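Local coordinates for protein glucose dehydrogenase (Haloferax mediterranei, PDB 2VWP) that catalyses the zinc-dependent oxidation of D-glucose and other aldose sugars, using NAD(+) or, preferably, NADP(+) as electron acceptor, at residues 36-41 and 61-66; 75-80 and 135-140; 86-91 and 301-306; 148-153 and 307-312. All coordinates share one frame; numbering follows the deposited sequence.

Interaction 1: residues 36-41 and 61-66; sequences GVDGTD and LGHEAV. With ZN (zinc ion), chain C.
G36 meets E64 through the one direct backbone bond of this contact, G36 N to E64 O at 2.9 Å. Past it the chains diverge, segment 36-41 turning into helix 39-46, and side chains take over. D38 and D41 form a capping box at the start of that helix: T40 N donates to D38 OD2 from above the carboxylate plane, and D38 N is accepted by the anti lone pair of D41 OD2. The second oxygen of D41 reaches across the contact, D41 OD1 receiving G62 N at 2.8 Å on its syn side, 28° out of the carboxylate plane. One water joins D41 OD2, G36 O and H63 N, while another joins D41 OD1, T40 OG1 and H63 ND1. With an alanine in place of D41, G62 N and D38 N would probably be left without their acceptors and the waters linking it to H63 less firmly placed.

The imidazole stands with CG between its backbone N and carbonyl carbon (chi1 68°), which carries H63 NE2 to the zinc ion at 2.3 Å. E64, extended beyond CG, lays that carbon over one ring face and binds zinc through OE2 at 2.3 Å; its OE1 is salt-bridged to K349. D38 OD2 lies at the ring edge, 3.5 Å from H63 CE1. D38, a known position of the catalytic zinc site, keeps OD1 4.2 Å from the metal. E150 and a water complete the coordination. D41, linked to H63 through waters, is a second-shell residue likely to steady this ligand.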
# COMPACT_ATOMS: atom_id res chain seq x y z
N GLY A 36 -0.34 -5.83 -30.87
CA GLY A 36 0.16 -6.92 -30.05
C GLY A 36 -0.97 -7.82 -29.59
O GLY A 36 -2.12 -7.38 -29.44
N VAL A 37 -0.63 -9.08 -29.37
CA VAL A 37 -1.52 -10.04 -28.76
C VAL A 37 -1.13 -10.19 -27.30
O VAL A 37 0.05 -10.26 -26.96
CB VAL A 37 -1.44 -11.42 -29.46
CG1 VAL A 37 -2.23 -12.47 -28.67
CG2 VAL A 37 -1.94 -11.34 -30.89
N ASP A 38 -2.16 -10.29 -26.47
CA ASP A 38 -2.02 -10.38 -25.04
C ASP A 38 -2.89 -11.53 -24.51
O ASP A 38 -3.76 -12.02 -25.23
CB ASP A 38 -2.54 -9.07 -24.46
CG ASP A 38 -2.36 -8.99 -22.99
OD1 ASP A 38 -1.20 -8.97 -22.56
OD2 ASP A 38 -3.37 -8.98 -22.27
N GLY A 39 -2.63 -11.94 -23.27
CA GLY A 39 -3.49 -12.87 -22.52
C GLY A 39 -4.97 -12.54 -22.54
O GLY A 39 -5.80 -13.45 -22.67
N THR A 40 -5.32 -11.26 -22.44
CA THR A 40 -6.73 -10.85 -22.49
C THR A 40 -7.39 -11.20 -23.81
O THR A 40 -8.59 -11.48 -23.83
CB THR A 40 -6.98 -9.32 -22.21
OG1 THR A 40 -6.59 -8.55 -23.35
CG2 THR A 40 -6.25 -8.85 -20.97
N ASP A 41 -6.63 -11.17 -24.90
CA ASP A 41 -7.15 -11.58 -26.20
C ASP A 41 -7.45 -13.06 -26.18
O ASP A 41 -8.47 -13.49 -26.70
CB ASP A 41 -6.16 -11.25 -27.32
CG ASP A 41 -5.94 -9.76 -27.47
OD1 ASP A 41 -6.92 -9.06 -27.82
OD2 ASP A 41 -4.80 -9.31 -27.22
N LEU A 61 -10.71 -7.73 -31.69
CA LEU A 61 -9.69 -8.00 -30.68
C LEU A 61 -8.56 -6.95 -30.67
O LEU A 61 -8.50 -6.07 -31.54
CB LEU A 61 -9.12 -9.40 -30.90
CG LEU A 61 -10.09 -10.59 -30.80
CD1 LEU A 61 -9.39 -11.90 -31.23
CD2 LEU A 61 -10.62 -10.72 -29.38
N GLY A 62 -7.69 -7.04 -29.66
CA GLY A 62 -6.45 -6.27 -29.63
C GLY A 62 -6.57 -4.92 -28.93
O GLY A 62 -7.40 -4.09 -29.29
N HIS A 63 -5.73 -4.70 -27.93
CA HIS A 63 -5.73 -3.40 -27.23
C HIS A 63 -4.35 -2.71 -27.19
O HIS A 63 -4.20 -1.63 -26.59
CB HIS A 63 -6.29 -3.57 -25.81
CG HIS A 63 -5.41 -4.38 -24.91
ND1 HIS A 63 -5.53 -5.75 -24.78
CD2 HIS A 63 -4.39 -4.02 -24.09
CE1 HIS A 63 -4.62 -6.20 -23.93
NE2 HIS A 63 -3.93 -5.17 -23.48
N GLU A 64 -3.35 -3.33 -27.83
CA GLU A 64 -1.95 -2.85 -27.81
C GLU A 64 -1.56 -2.42 -29.21
O GLU A 64 -1.01 -3.20 -29.98
CB GLU A 64 -1.01 -3.97 -27.33
CG GLU A 64 -1.45 -4.59 -26.01
CD GLU A 64 -0.54 -5.69 -25.52
OE1 GLU A 64 0.12 -6.36 -26.35
OE2 GLU A 64 -0.50 -5.91 -24.29
N ALA A 65 -1.91 -1.20 -29.56
CA ALA A 65 -1.82 -0.78 -30.95
C ALA A 65 -0.78 0.30 -31.18
O ALA A 65 -0.46 1.07 -30.29
CB ALA A 65 -3.17 -0.32 -31.45
N VAL A 66 -0.25 0.31 -32.39
CA VAL A 66 0.46 1.46 -32.90
C VAL A 66 -0.07 1.72 -34.30
O VAL A 66 -0.32 0.78 -35.06
CB VAL A 66 2.02 1.27 -32.87
CG1 VAL A 66 2.47 0.08 -33.73
CG2 VAL A 66 2.75 2.57 -33.25
ZN ZN C . -1.76 -4.82 -22.74
O HOH W 1 -3.82 -6.77 -27.46
O HOH W 2 -7.44 -7.28 -26.02
O HOH W 3 -1.10 -5.28 -20.73

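Interaction 2: residues 75-80 and 135-140; sequences TELEEG and LVRIPR
The guanidinium of R140 turns its edge to G80 O, and that of R137 presents its edge, near the plane, to E76 O; L77 CD2 approaches the R137 group obliquely. Both arginines belong to segment 135-140 of the GroES-like catalytic domain, where strand 135-137 pairs antiparallel with strand 82-85, and they reach toward the loop that links strand 64-71 to strand 82-85. At R140 a single carbonyl oxygen is shared: NH1 and NH2 each lie 2.6 Å from G80 O, but both hydrogen bonds are bent and weak. G80 itself has a positive phi (99°), where a CB would collide with the carbonyl oxygen of E79. R137 NH1 comes no nearer than 3.8 Å to E76 O, its chain bent at chi3 (-66°).

The apolar part of the contact belongs to L77, whose two methyls serve different partners. L77 CD1 meets L135 CD1 at 3.7 Å, the two side chains crossing at about a right angle. The other branch crosses R137 obliquely, L77 CD2 lying 3.7 Å from R137 CG and close to NH1 as well. Both leucines also touch A28 of strand 27-36, so the loop is seated on the sheet. A serine in place of L77 would probably open a gap beside L135 and leave the aliphatic length of R137 without one of its apolar neighbours. G80 is bonded through its backbone to V69, and the start of the segment is shaped by an ST turn: T75 OG1, which also bonds P72 O, accepts from L77 N at 3.2 Å.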
# COMPACT_ATOMS: atom_id res chain seq x y z
N THR A 75 -8.47 17.90 -35.10
CA THR A 75 -7.60 17.74 -33.93
C THR A 75 -6.28 18.47 -34.13
O THR A 75 -6.01 18.99 -35.21
CB THR A 75 -7.25 16.27 -33.64
OG1 THR A 75 -6.32 15.81 -34.64
CG2 THR A 75 -8.49 15.39 -33.63
N GLU A 76 -5.43 18.46 -33.10
CA GLU A 76 -4.10 19.07 -33.21
C GLU A 76 -2.99 18.12 -33.66
O GLU A 76 -1.83 18.51 -33.72
CB GLU A 76 -3.72 19.77 -31.91
CG GLU A 76 -4.20 21.21 -31.84
CD GLU A 76 -3.92 21.82 -30.48
OE1 GLU A 76 -4.59 21.43 -29.50
OE2 GLU A 76 -3.03 22.70 -30.39
N LEU A 77 -3.36 16.89 -34.01
CA LEU A 77 -2.43 15.93 -34.59
C LEU A 77 -2.15 16.28 -36.05
O LEU A 77 -2.88 17.06 -36.65
CB LEU A 77 -2.96 14.49 -34.45
CG LEU A 77 -3.22 14.03 -33.00
CD1 LEU A 77 -4.20 12.86 -32.91
CD2 LEU A 77 -1.91 13.71 -32.25
N GLU A 78 -1.10 15.72 -36.62
CA GLU A 78 -0.74 15.96 -38.02
C GLU A 78 -0.80 14.63 -38.75
O GLU A 78 -0.61 13.56 -38.12
CB GLU A 78 0.67 16.58 -38.11
CG GLU A 78 0.76 18.00 -37.50
CD GLU A 78 2.15 18.64 -37.61
OE1 GLU A 78 3.10 18.09 -37.03
OE2 GLU A 78 2.29 19.71 -38.24
N GLU A 79 -1.05 14.67 -40.06
CA GLU A 79 -0.97 13.46 -40.88
C GLU A 79 0.47 12.96 -40.82
O GLU A 79 1.41 13.75 -40.91
CB GLU A 79 -1.41 13.70 -42.34
CG GLU A 79 -1.72 12.39 -43.10
CD GLU A 79 -2.07 12.59 -44.58
OE1 GLU A 79 -1.91 13.72 -45.10
OE2 GLU A 79 -2.50 11.59 -45.23
N GLY A 80 0.63 11.66 -40.64
CA GLY A 80 1.96 11.07 -40.55
C GLY A 80 2.42 10.83 -39.13
O GLY A 80 3.42 10.14 -38.92
N LEU A 135 -4.93 9.53 -27.98
CA LEU A 135 -3.88 9.15 -28.92
C LEU A 135 -2.58 9.77 -28.46
O LEU A 135 -2.47 10.99 -28.34
CB LEU A 135 -4.21 9.56 -30.37
CG LEU A 135 -5.45 8.90 -30.99
CD1 LEU A 135 -5.80 9.53 -32.34
CD2 LEU A 135 -5.28 7.36 -31.09
N VAL A 136 -1.59 8.93 -28.16
CA VAL A 136 -0.32 9.41 -27.65
C VAL A 136 0.71 9.34 -28.75
O VAL A 136 1.02 8.25 -29.24
CB VAL A 136 0.14 8.60 -26.41
CG1 VAL A 136 1.48 9.16 -25.87
CG2 VAL A 136 -0.98 8.58 -25.31
N ARG A 137 1.27 10.49 -29.13
CA ARG A 137 2.30 10.51 -30.14
C ARG A 137 3.55 9.89 -29.57
O ARG A 137 3.88 10.10 -28.41
CB ARG A 137 2.62 11.94 -30.61
CG ARG A 137 1.58 12.57 -31.52
CD ARG A 137 1.93 14.05 -31.79
NE ARG A 137 1.85 14.84 -30.56
CZ ARG A 137 1.11 15.92 -30.40
NH1 ARG A 137 0.37 16.37 -31.41
NH2 ARG A 137 1.10 16.56 -29.24
N ILE A 138 4.25 9.12 -30.40
CA ILE A 138 5.45 8.45 -29.96
C ILE A 138 6.45 8.76 -31.05
O ILE A 138 6.04 9.16 -32.16
CB ILE A 138 5.28 6.89 -29.79
CG1 ILE A 138 5.13 6.17 -31.15
CG2 ILE A 138 4.13 6.55 -28.81
CD1 ILE A 138 5.00 4.59 -31.03
N PRO A 139 7.74 8.59 -30.75
CA PRO A 139 8.78 8.80 -31.77
C PRO A 139 8.61 7.86 -32.96
O PRO A 139 8.28 6.66 -32.80
CB PRO A 139 10.08 8.48 -31.01
CG PRO A 139 9.75 8.71 -29.55
CD PRO A 139 8.31 8.24 -29.43
N ARG A 140 8.86 8.38 -34.15
CA ARG A 140 8.60 7.66 -35.40
C ARG A 140 9.31 6.30 -35.47
O ARG A 140 8.74 5.33 -35.97
CB ARG A 140 8.95 8.54 -36.62
CG ARG A 140 8.54 7.93 -37.95
CD ARG A 140 8.45 8.95 -39.09
NE ARG A 140 7.26 8.70 -39.92
CZ ARG A 140 6.14 9.42 -39.83
NH1 ARG A 140 6.05 10.43 -38.96
NH2 ARG A 140 5.09 9.13 -40.60

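Interaction 3: residues 86-91 and 301-306; sequences TVRRPP and SVNSHV. With NDP (NADPH dihydro-nicotinamide-adenine-dinucleotide phosphate), chain B.
T86 and H305 bring the two backbones nearest, with CA atoms 6.5 Å apart, and no direct hydrogen bond joins the segments; instead a water accepts from V87 N and donates to S304 O. The principal side-chain meeting is a stack: the amide of N303 lies offset on the guanidinium of R88, planes 16° apart, with N303 CB over one face toward the rim. The extended chain of R88 brings CD over the amide face, 3.1 Å from N303 OD1. R88 NE is salt-bridged to E114, a substrate-binding residue, and N303 binds substrate too. The methyl T86 CG2 rests 4.0 Å from H305 ND1 and also touches V306 CG2.

On the far side of N303 the same chain grips the cofactor. N303 N donates to O7N of NADPH at 2.9 Å, and N7N of NADPH donates to S301 O at 2.8 Å, while V302 CG2 packs against the carboxamide. V302 N bonds N295 of the second subunit. The paired backbone bonds fix the rotation of the carboxamide and are likely to steady the nicotinamide ring, as in the nicotinamide site of a medium-chain, zinc-dependent dehydrogenase, at the cleft between its catalytic and nucleotide-binding domains.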
# COMPACT_ATOMS: atom_id res chain seq x y z
N THR A 86 -4.72 4.92 -25.96
CA THR A 86 -5.05 4.37 -24.64
C THR A 86 -6.20 3.37 -24.82
O THR A 86 -6.84 3.33 -25.87
CB THR A 86 -5.47 5.45 -23.60
OG1 THR A 86 -6.68 6.10 -24.04
CG2 THR A 86 -4.36 6.50 -23.42
N VAL A 87 -6.47 2.60 -23.78
CA VAL A 87 -7.45 1.51 -23.86
C VAL A 87 -8.85 1.92 -23.39
O VAL A 87 -9.84 1.50 -23.99
CB VAL A 87 -6.97 0.25 -23.11
CG1 VAL A 87 -7.95 -0.94 -23.32
CG2 VAL A 87 -5.56 -0.14 -23.58
N ARG A 88 -8.92 2.75 -22.34
CA ARG A 88 -10.22 3.03 -21.70
C ARG A 88 -11.01 4.14 -22.38
O ARG A 88 -10.47 5.18 -22.73
CB ARG A 88 -10.08 3.28 -20.19
CG ARG A 88 -9.82 1.98 -19.44
CD ARG A 88 -9.79 2.13 -17.93
NE ARG A 88 -9.64 0.82 -17.31
CZ ARG A 88 -9.80 0.59 -16.00
NH1 ARG A 88 -10.09 1.58 -15.16
NH2 ARG A 88 -9.64 -0.64 -15.54
N ARG A 89 -12.29 3.86 -22.62
CA ARG A 89 -13.21 4.87 -23.16
C ARG A 89 -14.43 4.95 -22.24
O ARG A 89 -14.72 4.00 -21.51
CB ARG A 89 -13.63 4.52 -24.60
CG ARG A 89 -12.47 4.47 -25.61
CD ARG A 89 -11.88 5.85 -25.95
NE ARG A 89 -10.80 5.68 -26.91
CZ ARG A 89 -9.53 5.40 -26.58
NH1 ARG A 89 -9.17 5.31 -25.30
NH2 ARG A 89 -8.62 5.24 -27.53
N PRO A 90 -15.16 6.09 -22.28
CA PRO A 90 -16.39 6.23 -21.46
C PRO A 90 -17.40 5.09 -21.64
O PRO A 90 -17.50 4.51 -22.74
CB PRO A 90 -16.97 7.57 -21.93
CG PRO A 90 -15.80 8.34 -22.45
CD PRO A 90 -14.85 7.32 -23.04
N PRO A 91 -18.15 4.74 -20.58
CA PRO A 91 -19.16 3.68 -20.73
C PRO A 91 -20.42 4.20 -21.46
O PRO A 91 -20.44 5.36 -21.90
CB PRO A 91 -19.47 3.28 -19.29
CG PRO A 91 -19.24 4.53 -18.50
CD PRO A 91 -18.15 5.30 -19.21
N SER A 301 -2.73 -2.38 -8.98
CA SER A 301 -2.74 -1.43 -10.09
C SER A 301 -3.34 -2.05 -11.34
O SER A 301 -3.07 -3.21 -11.66
CB SER A 301 -1.32 -0.91 -10.36
OG SER A 301 -1.30 0.01 -11.43
N VAL A 302 -4.14 -1.28 -12.06
CA VAL A 302 -4.76 -1.76 -13.30
C VAL A 302 -4.77 -0.65 -14.33
O VAL A 302 -4.94 0.52 -13.98
CB VAL A 302 -6.18 -2.40 -13.05
CG1 VAL A 302 -7.18 -1.35 -12.54
CG2 VAL A 302 -6.71 -3.08 -14.32
N ASN A 303 -4.54 -1.02 -15.60
CA ASN A 303 -4.64 -0.09 -16.71
C ASN A 303 -3.52 0.97 -16.60
O ASN A 303 -2.51 0.75 -15.91
CB ASN A 303 -6.07 0.54 -16.76
CG ASN A 303 -6.39 1.26 -18.07
OD1 ASN A 303 -6.67 2.46 -18.06
ND2 ASN A 303 -6.39 0.52 -19.18
N SER A 304 -3.69 2.09 -17.28
CA SER A 304 -2.67 3.14 -17.36
C SER A 304 -3.24 4.29 -18.18
O SER A 304 -4.26 4.13 -18.86
CB SER A 304 -1.38 2.62 -18.01
OG SER A 304 -1.62 2.06 -19.31
N HIS A 305 -2.58 5.44 -18.14
CA HIS A 305 -3.02 6.59 -18.90
C HIS A 305 -1.88 7.33 -19.58
O HIS A 305 -0.75 6.84 -19.62
CB HIS A 305 -3.91 7.53 -18.06
CG HIS A 305 -4.89 8.32 -18.88
ND1 HIS A 305 -5.70 7.73 -19.83
CD2 HIS A 305 -5.18 9.64 -18.89
CE1 HIS A 305 -6.45 8.66 -20.40
NE2 HIS A 305 -6.15 9.82 -19.85
N VAL A 306 -2.20 8.50 -20.15
CA VAL A 306 -1.33 9.22 -21.09
C VAL A 306 0.10 9.45 -20.59
O VAL A 306 1.07 9.19 -21.30
CB VAL A 306 -1.99 10.58 -21.52
CG1 VAL A 306 -0.99 11.44 -22.30
CG2 VAL A 306 -3.27 10.30 -22.34
PA NDP B . 1.00 -14.67 -18.44
O1A NDP B . 1.51 -14.91 -19.81
O2A NDP B . -0.02 -15.69 -18.02
O5B NDP B . 2.22 -14.66 -17.40
C5B NDP B . 2.09 -15.29 -16.15
C4B NDP B . 3.34 -16.12 -15.96
O4B NDP B . 3.37 -16.49 -14.61
C3B NDP B . 3.32 -17.40 -16.81
O3B NDP B . 4.46 -17.43 -17.66
C2B NDP B . 3.30 -18.52 -15.78
O2B NDP B . 4.21 -19.56 -16.05
C1B NDP B . 3.77 -17.82 -14.51
N9A NDP B . 3.22 -18.45 -13.30
C8A NDP B . 1.90 -18.64 -12.95
N7A NDP B . 1.89 -19.26 -11.74
C5A NDP B . 3.18 -19.47 -11.34
C6A NDP B . 3.76 -20.05 -10.22
N6A NDP B . 3.02 -20.70 -9.31
N1A NDP B . 5.14 -20.09 -10.13
C2A NDP B . 5.95 -19.58 -11.12
N3A NDP B . 5.37 -19.00 -12.22
C4A NDP B . 4.02 -18.95 -12.32
O3 NDP B . 0.39 -13.16 -18.39
PN NDP B . 1.17 -11.72 -18.52
O1N NDP B . 2.60 -11.77 -18.14
O2N NDP B . 0.85 -11.08 -19.83
O5D NDP B . 0.33 -10.99 -17.34
C5D NDP B . 0.56 -11.38 -15.98
C4D NDP B . -0.67 -11.24 -15.07
O4D NDP B . -0.99 -9.86 -14.95
C3D NDP B . -1.93 -11.97 -15.54
O3D NDP B . -2.67 -12.45 -14.42
C2D NDP B . -2.75 -10.87 -16.19
O2D NDP B . -4.13 -11.08 -16.05
C1D NDP B . -2.32 -9.65 -15.39
N1N NDP B . -2.36 -8.40 -16.15
C2N NDP B . -2.77 -7.30 -15.45
C3N NDP B . -2.70 -6.02 -15.97
C7N NDP B . -3.17 -4.87 -15.11
O7N NDP B . -3.35 -3.62 -15.72
N7N NDP B . -3.41 -5.04 -13.80
C4N NDP B . -2.17 -5.78 -17.38
C5N NDP B . -1.75 -7.07 -18.05
C6N NDP B . -1.85 -8.31 -17.42
P2B NDP B . 3.83 -20.84 -16.95
O1X NDP B . 3.50 -20.41 -18.36
O2X NDP B . 2.59 -21.51 -16.40
O3X NDP B . 5.09 -21.67 -16.85
O HOH W 4 -5.14 2.52 -21.33

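Interaction 4: residues 148-153 and 307-312; sequences LIEPIS and EHFEAA. With ZN (zinc ion), chain C.
F309 and A312 of helix 306-318 pack against I149, I152 and S153 of helix 149-165; the axes of the pieces 149-153 and 307-312 approach to 8.1 Å at 111°. Helix 149-165 precedes strand 175-179, the first in the chain of the Rossmann-type parallel sheet.

Apolar contacts fill the crossing. A312 CB packs against both I149 and I152, at 3.5 Å from I152 CG2, which is tight for two carbons. I149 CG2, the branch opposite its backbone N, reaches F309 CD2 at 3.8 Å. V84 of the catalytic domain touches both I149 and F309.

Aromatic contacts centre on F309. S153 CB makes a CH-pi contact over one ring face, 4.0 Å from the F309 centroid. On that face too, S153 OG stands 3.3 Å from F309 CE1. The E150 side chain passes obliquely, its CG at 3.8 Å from F309 CZ, then bends at chi2 (-83°) toward the metal, leaving OE1 bonded to the zinc ion at 2.2 Å. F309 thus flanks a zinc ligand that also binds substrate.

Among the polar interactions, H308 leads its ring away to E160 and to the backbone N of H305. S153 OG, also hydrogen-bonded to S304 OG, donates in the carbonyl plane to a lone pair of E150 O at 2.7 Å.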
# COMPACT_ATOMS: atom_id res chain seq x y z
N LEU A 148 4.42 -2.31 -28.13
CA LEU A 148 4.96 -2.54 -26.80
C LEU A 148 4.72 -1.40 -25.82
O LEU A 148 4.92 -1.55 -24.62
CB LEU A 148 6.48 -2.87 -26.85
CG LEU A 148 6.87 -4.22 -27.44
CD1 LEU A 148 8.40 -4.38 -27.43
CD2 LEU A 148 6.17 -5.40 -26.69
N ILE A 149 4.29 -0.26 -26.33
CA ILE A 149 4.16 0.92 -25.48
C ILE A 149 3.06 0.73 -24.45
O ILE A 149 3.26 1.04 -23.28
CB ILE A 149 3.94 2.21 -26.30
CG1 ILE A 149 5.22 2.57 -27.08
CG2 ILE A 149 3.44 3.37 -25.38
CD1 ILE A 149 6.51 2.74 -26.20
N GLU A 150 1.91 0.21 -24.88
CA GLU A 150 0.84 -0.07 -23.91
C GLU A 150 1.26 -0.99 -22.75
O GLU A 150 1.04 -0.63 -21.59
CB GLU A 150 -0.45 -0.57 -24.62
CG GLU A 150 -1.73 -0.54 -23.73
CD GLU A 150 -1.85 -1.77 -22.85
OE1 GLU A 150 -1.15 -2.77 -23.14
OE2 GLU A 150 -2.63 -1.76 -21.88
N PRO A 151 1.81 -2.21 -23.02
CA PRO A 151 2.22 -3.00 -21.82
C PRO A 151 3.31 -2.36 -20.96
O PRO A 151 3.27 -2.51 -19.75
CB PRO A 151 2.65 -4.37 -22.39
CG PRO A 151 2.85 -4.17 -23.84
CD PRO A 151 1.95 -2.99 -24.26
N ILE A 152 4.28 -1.67 -21.57
CA ILE A 152 5.26 -0.91 -20.77
C ILE A 152 4.54 0.07 -19.85
O ILE A 152 4.92 0.19 -18.70
CB ILE A 152 6.33 -0.22 -21.65
CG1 ILE A 152 7.20 -1.30 -22.32
CG2 ILE A 152 7.23 0.73 -20.82
CD1 ILE A 152 8.03 -0.82 -23.49
N SER A 153 3.51 0.74 -20.37
CA SER A 153 2.75 1.76 -19.62
C SER A 153 2.01 1.18 -18.40
O SER A 153 1.85 1.86 -17.40
CB SER A 153 1.77 2.53 -20.55
OG SER A 153 0.53 1.85 -20.72
N GLU A 307 0.20 9.97 -19.37
CA GLU A 307 1.46 10.18 -18.69
C GLU A 307 2.32 8.90 -18.68
O GLU A 307 3.52 8.95 -18.92
CB GLU A 307 1.19 10.69 -17.26
CG GLU A 307 0.09 11.79 -17.15
CD GLU A 307 -1.37 11.32 -17.47
OE1 GLU A 307 -1.74 10.14 -17.19
OE2 GLU A 307 -2.17 12.16 -17.98
N HIS A 308 1.69 7.76 -18.42
CA HIS A 308 2.38 6.45 -18.41
C HIS A 308 2.82 6.00 -19.81
O HIS A 308 3.88 5.39 -19.95
CB HIS A 308 1.51 5.39 -17.74
CG HIS A 308 0.94 5.84 -16.43
ND1 HIS A 308 -0.41 5.90 -16.18
CD2 HIS A 308 1.55 6.28 -15.30
CE1 HIS A 308 -0.61 6.33 -14.94
NE2 HIS A 308 0.57 6.58 -14.39
N PHE A 309 2.03 6.32 -20.83
CA PHE A 309 2.41 6.04 -22.22
C PHE A 309 3.59 6.90 -22.63
O PHE A 309 4.50 6.43 -23.31
CB PHE A 309 1.22 6.23 -23.19
CG PHE A 309 0.15 5.12 -23.13
CD1 PHE A 309 -0.65 4.95 -22.01
CD2 PHE A 309 -0.08 4.30 -24.23
CE1 PHE A 309 -1.63 3.99 -21.96
CE2 PHE A 309 -1.08 3.32 -24.20
CZ PHE A 309 -1.85 3.16 -23.06
N GLU A 310 3.61 8.17 -22.21
CA GLU A 310 4.77 9.04 -22.50
C GLU A 310 6.05 8.56 -21.83
O GLU A 310 7.11 8.50 -22.47
CB GLU A 310 4.48 10.49 -22.10
CG GLU A 310 3.41 11.12 -22.97
CD GLU A 310 3.30 12.64 -22.81
OE1 GLU A 310 4.08 13.25 -22.03
OE2 GLU A 310 2.41 13.20 -23.48
N ALA A 311 5.94 8.22 -20.55
CA ALA A 311 7.04 7.61 -19.79
C ALA A 311 7.54 6.34 -20.47
O ALA A 311 8.75 6.10 -20.57
CB ALA A 311 6.58 7.29 -18.35
N ALA A 312 6.60 5.53 -20.96
CA ALA A 312 6.94 4.30 -21.67
C ALA A 312 7.83 4.53 -22.88
O ALA A 312 8.73 3.72 -23.13
CB ALA A 312 5.64 3.54 -22.07
ZN ZN C . -1.76 -4.82 -22.74
O HOH W 3 -1.10 -5.28 -20.73

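In the fold
From the N terminus, interaction 1 closes first, a short loop of 19 residues inside the GroES-like domain. Interaction 2 follows in series; the two touch through V66 and I138, and both reach the same sheet. Interaction 3 opens at 86-91 within the loop of interaction 2 but closes only at 301-306, so these two cross. Interaction 4 opens at 148-153, inside the span of interaction 3, and closes just beyond it at 307-312, crossing it as well. Interaction 3 ties the catalytic domain to the nucleotide-binding domain, and interaction 4 joins helices 149-165 and 306-318. Interactions 1 and 4 supply ligands to one zinc ion, while S304 and S153 couple interactions 3 and 4.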